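Local coordinates for protein purine nucleoside phosphorylase (Grouper iridovirus, PDB 3KHS) that probably catalyses the phosphorolysis of purine nucleosides, releasing the purine base and ribose 1-phosphate in purine nucleoside salvage, at residues Ala11-Leu14 / Asn15-Leu18; Arg98-Ala102 / Leu103-Ile107. All coordinates share one frame; numbering follows the deposited sequence.

Contact 1: Ala11-Leu14 / Asn15-Leu18; sequences AAWL and NKQL
W13 and Q17 meet where helix 3-15 runs out, with the amide nitrogen of Q17 lying over one face of the indole. Its NE2 sits 3.7 Å above the ring plane, offset toward the rim, and the nearest ring atom is W13 CZ3, 3.9 Å from NE2. Q17 NE2 also lies 3.1 Å from W13 O. The amide plane stands 82° from the ring plane, so the group points its nitrogen end at the indole instead of stacking flat upon it. The tryptophan swings into this position because its CG is anti to the backbone N (chi1 180°), while the Q17 chain bends at chi2 to bring the amide back along the helix. In the backbone of the same turn the bonding changes. The carbonyl of A11 takes a regular i+4 bond, N15 N to A11 O at 2.7 Å, and the next one, K16 N to A12 O, has already stretched to a weak 3.4 Å. The pattern then shortens to i+3: Q17 N reaches L14 O at 2.9 Å, arriving 44° out of the carbonyl plane and not on a lone pair. L18 also packs against this oxygen, its CG 3.5 Å from L14 O. L18 N bonds to N15 O in its turn. The OD1 of N15 is satisfied from outside the turn, by R21 NH2, and L14 is buried against V99 and residues of strand 64-70. The result is a worked example of an alpha-helical C-terminus unwinding through i+3 bonds into a type I beta turn, here N15 to L18.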
ATOM      1  N   ALA B  11     -19.587 -24.066   2.356  1.00 33.33           N
ATOM      2  CA  ALA B  11     -21.026 -23.864   2.184  1.00 40.85           C
ATOM      3  C   ALA B  11     -21.770 -25.197   2.267  1.00 46.56           C
ATOM      4  O   ALA B  11     -22.764 -25.312   2.984  1.00 46.68           O
ATOM      5  CB  ALA B  11     -21.326 -23.172   0.838  1.00 39.12           C
ATOM      6  N   ALA B  12     -21.284 -26.204   1.541  1.00 45.42           N
ATOM      7  CA  ALA B  12     -21.921 -27.506   1.555  1.00 44.34           C
ATOM      8  C   ALA B  12     -22.011 -28.045   2.978  1.00 46.37           C
ATOM      9  O   ALA B  12     -22.972 -28.729   3.324  1.00 49.30           O
ATOM     10  CB  ALA B  12     -21.160 -28.478   0.663  1.00 42.31           C
ATOM     11  N   TRP B  13     -21.025 -27.727   3.811  1.00 43.69           N
ATOM     12  CA  TRP B  13     -21.025 -28.206   5.188  1.00 41.94           C
ATOM     13  C   TRP B  13     -22.062 -27.469   6.021  1.00 47.42           C
ATOM     14  O   TRP B  13     -22.671 -28.041   6.930  1.00 51.25           O
ATOM     15  CB  TRP B  13     -19.630 -28.044   5.804  1.00 30.40           C
ATOM     16  CG  TRP B  13     -19.499 -28.497   7.219  1.00 26.49           C
ATOM     17  CD1 TRP B  13     -19.059 -29.721   7.650  1.00 24.28           C
ATOM     18  CD2 TRP B  13     -19.757 -27.725   8.411  1.00 25.65           C
ATOM     19  NE1 TRP B  13     -19.023 -29.761   9.036  1.00 23.19           N
ATOM     20  CE2 TRP B  13     -19.447 -28.550   9.524  1.00 27.04           C
ATOM     21  CE3 TRP B  13     -20.210 -26.425   8.645  1.00 29.97           C
ATOM     22  CZ2 TRP B  13     -19.577 -28.108  10.843  1.00 26.42           C
ATOM     23  CZ3 TRP B  13     -20.339 -25.985   9.969  1.00 35.66           C
ATOM     24  CH2 TRP B  13     -20.020 -26.830  11.048  1.00 30.80           C
ATOM     25  N   LEU B  14     -22.261 -26.191   5.724  1.00 48.30           N
ATOM     26  CA  LEU B  14     -23.245 -25.413   6.467  1.00 50.12           C
ATOM     27  C   LEU B  14     -24.623 -25.839   5.990  1.00 52.78           C
ATOM     28  O   LEU B  14     -25.549 -25.960   6.784  1.00 51.39           O
ATOM     29  CB  LEU B  14     -23.063 -23.907   6.230  1.00 43.92           C
ATOM     30  CG  LEU B  14     -21.867 -23.211   6.897  1.00 35.88           C
ATOM     31  CD1 LEU B  14     -21.495 -21.944   6.113  1.00 29.93           C
ATOM     32  CD2 LEU B  14     -22.191 -22.907   8.332  1.00 30.60           C
ATOM     33  N   ASN B  15     -24.750 -26.080   4.688  1.00 54.20           N
ATOM     34  CA  ASN B  15     -26.030 -26.472   4.119  1.00 55.70           C
ATOM     35  C   ASN B  15     -26.617 -27.715   4.743  1.00 56.97           C
ATOM     36  O   ASN B  15     -27.828 -27.865   4.812  1.00 59.07           O
ATOM     37  CB  ASN B  15     -25.903 -26.660   2.619  1.00 55.13           C
ATOM     38  CG  ASN B  15     -26.251 -25.413   1.867  1.00 54.57           C
ATOM     39  OD1 ASN B  15     -25.838 -25.221   0.721  1.00 50.91           O
ATOM     40  ND2 ASN B  15     -27.030 -24.546   2.510  1.00 57.43           N
ATOM     41  N   LYS B  16     -25.762 -28.608   5.208  1.00 59.68           N
ATOM     42  CA  LYS B  16     -26.240 -29.830   5.826  1.00 64.27           C
ATOM     43  C   LYS B  16     -27.219 -29.516   6.948  1.00 65.90           C
ATOM     44  O   LYS B  16     -28.148 -30.281   7.211  1.00 67.90           O
ATOM     45  CB  LYS B  16     -25.062 -30.652   6.381  1.00 64.16           C
ATOM     46  CG  LYS B  16     -24.404 -31.581   5.348  1.00 64.78           C
ATOM     47  CD  LYS B  16     -23.075 -32.169   5.842  1.00 68.46           C
ATOM     48  CE  LYS B  16     -23.214 -32.945   7.145  1.00 69.15           C
ATOM     49  NZ  LYS B  16     -21.886 -33.113   7.798  1.00 68.55           N
ATOM     50  N   GLN B  17     -27.031 -28.372   7.589  1.00 64.84           N
ATOM     51  CA  GLN B  17     -27.873 -27.993   8.716  1.00 60.39           C
ATOM     52  C   GLN B  17     -28.965 -26.974   8.392  1.00 60.74           C
ATOM     53  O   GLN B  17     -29.554 -26.387   9.299  1.00 62.48           O
ATOM     54  CB  GLN B  17     -26.949 -27.494   9.838  1.00 59.80           C
ATOM     55  CG  GLN B  17     -25.857 -28.533  10.193  1.00 59.14           C
ATOM     56  CD  GLN B  17     -24.513 -27.937  10.642  1.00 62.11           C
ATOM     57  OE1 GLN B  17     -24.443 -27.163  11.606  1.00 57.51           O
ATOM     58  NE2 GLN B  17     -23.432 -28.319   9.945  1.00 52.88           N
ATOM     59  N   LEU B  18     -29.263 -26.792   7.109  1.00 60.28           N
ATOM     60  CA  LEU B  18     -30.270 -25.812   6.713  1.00 61.26           C
ATOM     61  C   LEU B  18     -31.455 -26.359   5.925  1.00 64.18           C
ATOM     62  O   LEU B  18     -31.305 -27.227   5.063  1.00 65.94           O
ATOM     63  CB  LEU B  18     -29.614 -24.682   5.902  1.00 58.54           C
ATOM     64  CG  LEU B  18     -28.412 -23.944   6.500  1.00 53.29           C
ATOM     65  CD1 LEU B  18     -27.990 -22.859   5.526  1.00 48.73           C
ATOM     66  CD2 LEU B  18     -28.756 -23.362   7.868  1.00 47.54           C
TER

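Contact 2: Arg98-Ala102 / Leu103-Ile107; sequences RVFKA and LGVKI
The carbonyl oxygen of F100 is gripped from two sites past the end of its helix. V105 N gives it the better bond, 3.1 Å from V105 N to F100 O with an N-H...O angle of 159°, and L103 N adds a weak one. That same L103 N also donates to V99 O at 2.9 Å, in the normal i+4 pattern, and so is shared between two acceptors. One residue on, G104 N bonds to K101 O at 2.8 Å, from well above the carbonyl plane. The long bond from V105 enclosing the shorter one from G104 makes this a Schellman motif, and G104 supplies its positive phi of 97°, at backbone angles where a CB would be jammed against the carbonyl oxygen of L103 and which glycine, having none, adopts without that clash. Apolar groups close over the polar turn. In V105, chi1 of 177° puts CG1 anti to the backbone N and leaves CG2 beside that N, where it comes within 4.2 Å of F100 CB. L103 folds back along the last turn, with its CG 4.4 Å from V99 CG1. Capped in this way, helix 95-102 hands the chain to strand 107-116: F100 and V105 both rest on V76 of strand 73-79, V99, K101 and A102 face helix 3-15, and I107 pairs through its backbone with G25 of strand 24-28.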
ATOM      1  N   ARG B  98     -17.136 -15.090  -0.043  1.00 35.82           N
ATOM      2  CA  ARG B  98     -17.136 -16.121  -1.064  1.00 38.36           C
ATOM      3  C   ARG B  98     -18.087 -17.226  -0.581  1.00 39.30           C
ATOM      4  O   ARG B  98     -18.825 -17.805  -1.371  1.00 40.73           O
ATOM      5  CB  ARG B  98     -15.713 -16.636  -1.298  1.00 35.55           C
ATOM      6  CG  ARG B  98     -14.815 -15.605  -1.959  1.00 37.65           C
ATOM      7  CD  ARG B  98     -13.435 -16.161  -2.323  1.00 35.11           C
ATOM      8  NE  ARG B  98     -12.609 -15.179  -3.040  1.00 42.57           N
ATOM      9  CZ  ARG B  98     -11.968 -14.156  -2.463  1.00 40.16           C
ATOM     10  NH1 ARG B  98     -12.049 -13.976  -1.163  1.00 28.22           N
ATOM     11  NH2 ARG B  98     -11.248 -13.308  -3.190  1.00 39.87           N
ATOM     12  N   VAL B  99     -18.090 -17.480   0.724  1.00 34.87           N
ATOM     13  CA  VAL B  99     -18.986 -18.480   1.299  1.00 34.28           C
ATOM     14  C   VAL B  99     -20.449 -18.026   1.080  1.00 36.73           C
ATOM     15  O   VAL B  99     -21.290 -18.809   0.638  1.00 37.27           O
ATOM     16  CB  VAL B  99     -18.675 -18.672   2.802  1.00 29.62           C
ATOM     17  CG1 VAL B  99     -19.709 -19.526   3.463  1.00 33.86           C
ATOM     18  CG2 VAL B  99     -17.281 -19.301   2.969  1.00 26.04           C
ATOM     19  N   PHE B 100     -20.745 -16.764   1.390  1.00 35.97           N
ATOM     20  CA  PHE B 100     -22.083 -16.225   1.173  1.00 37.62           C
ATOM     21  C   PHE B 100     -22.531 -16.554  -0.242  1.00 37.64           C
ATOM     22  O   PHE B 100     -23.627 -17.040  -0.441  1.00 43.20           O
ATOM     23  CB  PHE B 100     -22.098 -14.701   1.336  1.00 35.18           C
ATOM     24  CG  PHE B 100     -22.417 -14.229   2.737  1.00 29.61           C
ATOM     25  CD1 PHE B 100     -22.165 -15.032   3.832  1.00 31.29           C
ATOM     26  CD2 PHE B 100     -22.903 -12.959   2.949  1.00 25.61           C
ATOM     27  CE1 PHE B 100     -22.385 -14.580   5.096  1.00 33.69           C
ATOM     28  CE2 PHE B 100     -23.133 -12.483   4.232  1.00 21.87           C
ATOM     29  CZ  PHE B 100     -22.874 -13.287   5.301  1.00 32.62           C
ATOM     30  N   LYS B 101     -21.682 -16.285  -1.226  1.00 37.45           N
ATOM     31  CA  LYS B 101     -22.029 -16.561  -2.610  1.00 39.36           C
ATOM     32  C   LYS B 101     -22.335 -18.044  -2.823  1.00 43.75           C
ATOM     33  O   LYS B 101     -23.353 -18.400  -3.417  1.00 38.96           O
ATOM     34  CB  LYS B 101     -20.892 -16.162  -3.547  1.00 39.53           C
ATOM     35  CG  LYS B 101     -21.171 -16.426  -5.027  1.00 42.22           C
ATOM     36  CD  LYS B 101     -19.882 -16.672  -5.779  1.00 47.67           C
ATOM     37  CE  LYS B 101     -20.004 -16.357  -7.269  1.00 51.39           C
ATOM     38  NZ  LYS B 101     -21.264 -16.871  -7.838  1.00 44.06           N
ATOM     39  N   ALA B 102     -21.439 -18.895  -2.333  1.00 43.52           N
ATOM     40  CA  ALA B 102     -21.582 -20.337  -2.452  1.00 47.90           C
ATOM     41  C   ALA B 102     -22.871 -20.832  -1.810  1.00 47.00           C
ATOM     42  O   ALA B 102     -23.360 -21.887  -2.161  1.00 47.20           O
ATOM     43  CB  ALA B 102     -20.378 -21.032  -1.800  1.00 50.77           C
ATOM     44  N   LEU B 103     -23.391 -20.071  -0.852  1.00 47.19           N
ATOM     45  CA  LEU B 103     -24.629 -20.422  -0.154  1.00 45.75           C
ATOM     46  C   LEU B 103     -25.845 -20.015  -0.970  1.00 46.45           C
ATOM     47  O   LEU B 103     -26.964 -20.392  -0.638  1.00 46.49           O
ATOM     48  CB  LEU B 103     -24.731 -19.693   1.184  1.00 39.12           C
ATOM     49  CG  LEU B 103     -23.941 -20.153   2.390  1.00 32.96           C
ATOM     50  CD1 LEU B 103     -24.165 -19.166   3.514  1.00 35.23           C
ATOM     51  CD2 LEU B 103     -24.392 -21.524   2.806  1.00 27.59           C
ATOM     52  N   GLY B 104     -25.622 -19.224  -2.016  1.00 48.02           N
ATOM     53  CA  GLY B 104     -26.724 -18.765  -2.841  1.00 45.18           C
ATOM     54  C   GLY B 104     -27.237 -17.377  -2.482  1.00 47.28           C
ATOM     55  O   GLY B 104     -28.299 -16.968  -2.967  1.00 43.13           O
ATOM     56  N   VAL B 105     -26.499 -16.644  -1.642  1.00 44.86           N
ATOM     57  CA  VAL B 105     -26.938 -15.302  -1.280  1.00 43.87           C
ATOM     58  C   VAL B 105     -26.930 -14.398  -2.503  1.00 41.38           C
ATOM     59  O   VAL B 105     -26.038 -14.456  -3.331  1.00 38.13           O
ATOM     60  CB  VAL B 105     -26.076 -14.659  -0.186  1.00 41.75           C
ATOM     61  CG1 VAL B 105     -26.571 -13.242   0.067  1.00 36.72           C
ATOM     62  CG2 VAL B 105     -26.181 -15.457   1.101  1.00 38.58           C
ATOM     63  N   LYS B 106     -27.952 -13.562  -2.615  1.00 48.84           N
ATOM     64  CA  LYS B 106     -28.051 -12.657  -3.755  1.00 47.63           C
ATOM     65  C   LYS B 106     -27.837 -11.204  -3.369  1.00 41.26           C
ATOM     66  O   LYS B 106     -27.364 -10.419  -4.171  1.00 38.71           O
ATOM     67  CB  LYS B 106     -29.403 -12.857  -4.460  1.00 47.33           C
ATOM     68  CG  LYS B 106     -29.424 -14.134  -5.277  1.00 53.96           C
ATOM     69  CD  LYS B 106     -30.831 -14.465  -5.735  1.00 69.65           C
ATOM     70  CE  LYS B 106     -30.889 -15.746  -6.577  1.00 72.66           C
ATOM     71  NZ  LYS B 106     -32.273 -15.994  -7.126  1.00 75.03           N
ATOM     72  N   ILE B 107     -28.164 -10.870  -2.128  1.00 40.48           N
ATOM     73  CA  ILE B 107     -27.994  -9.510  -1.645  1.00 42.88           C
ATOM     74  C   ILE B 107     -27.265  -9.523  -0.308  1.00 39.47           C
ATOM     75  O   ILE B 107     -27.546 -10.364   0.551  1.00 37.14           O
ATOM     76  CB  ILE B 107     -29.355  -8.820  -1.463  1.00 43.73           C
ATOM     77  CG1 ILE B 107     -30.063  -8.712  -2.818  1.00 43.62           C
ATOM     78  CG2 ILE B 107     -29.159  -7.452  -0.823  1.00 42.27           C
ATOM     79  CD1 ILE B 107     -31.530  -8.276  -2.709  1.00 44.64           C
TER

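Contacts 1 and 2 are two helix ends laid against each other, their centres 12 Å apart. They meet directly: A11 CB lies 3.5 Å from A102 CB, the closest of these approaches, and 4.0 Å from L103 CD2. A second seam is formed by L14 CD1, 4.0 Å from V99 CG1, while the ND2 of N15 also packs on L103. R21 ties the two chain reversals together, giving a hydrogen bond from NH2 to N15 OD1 and a weak one to A102 O. Helices 3-15 and 95-102, which pack on each other further along as well, thus also touch where both end, and after each the chain turns toward one of two neighbouring parallel strands, 24-28 and 107-116.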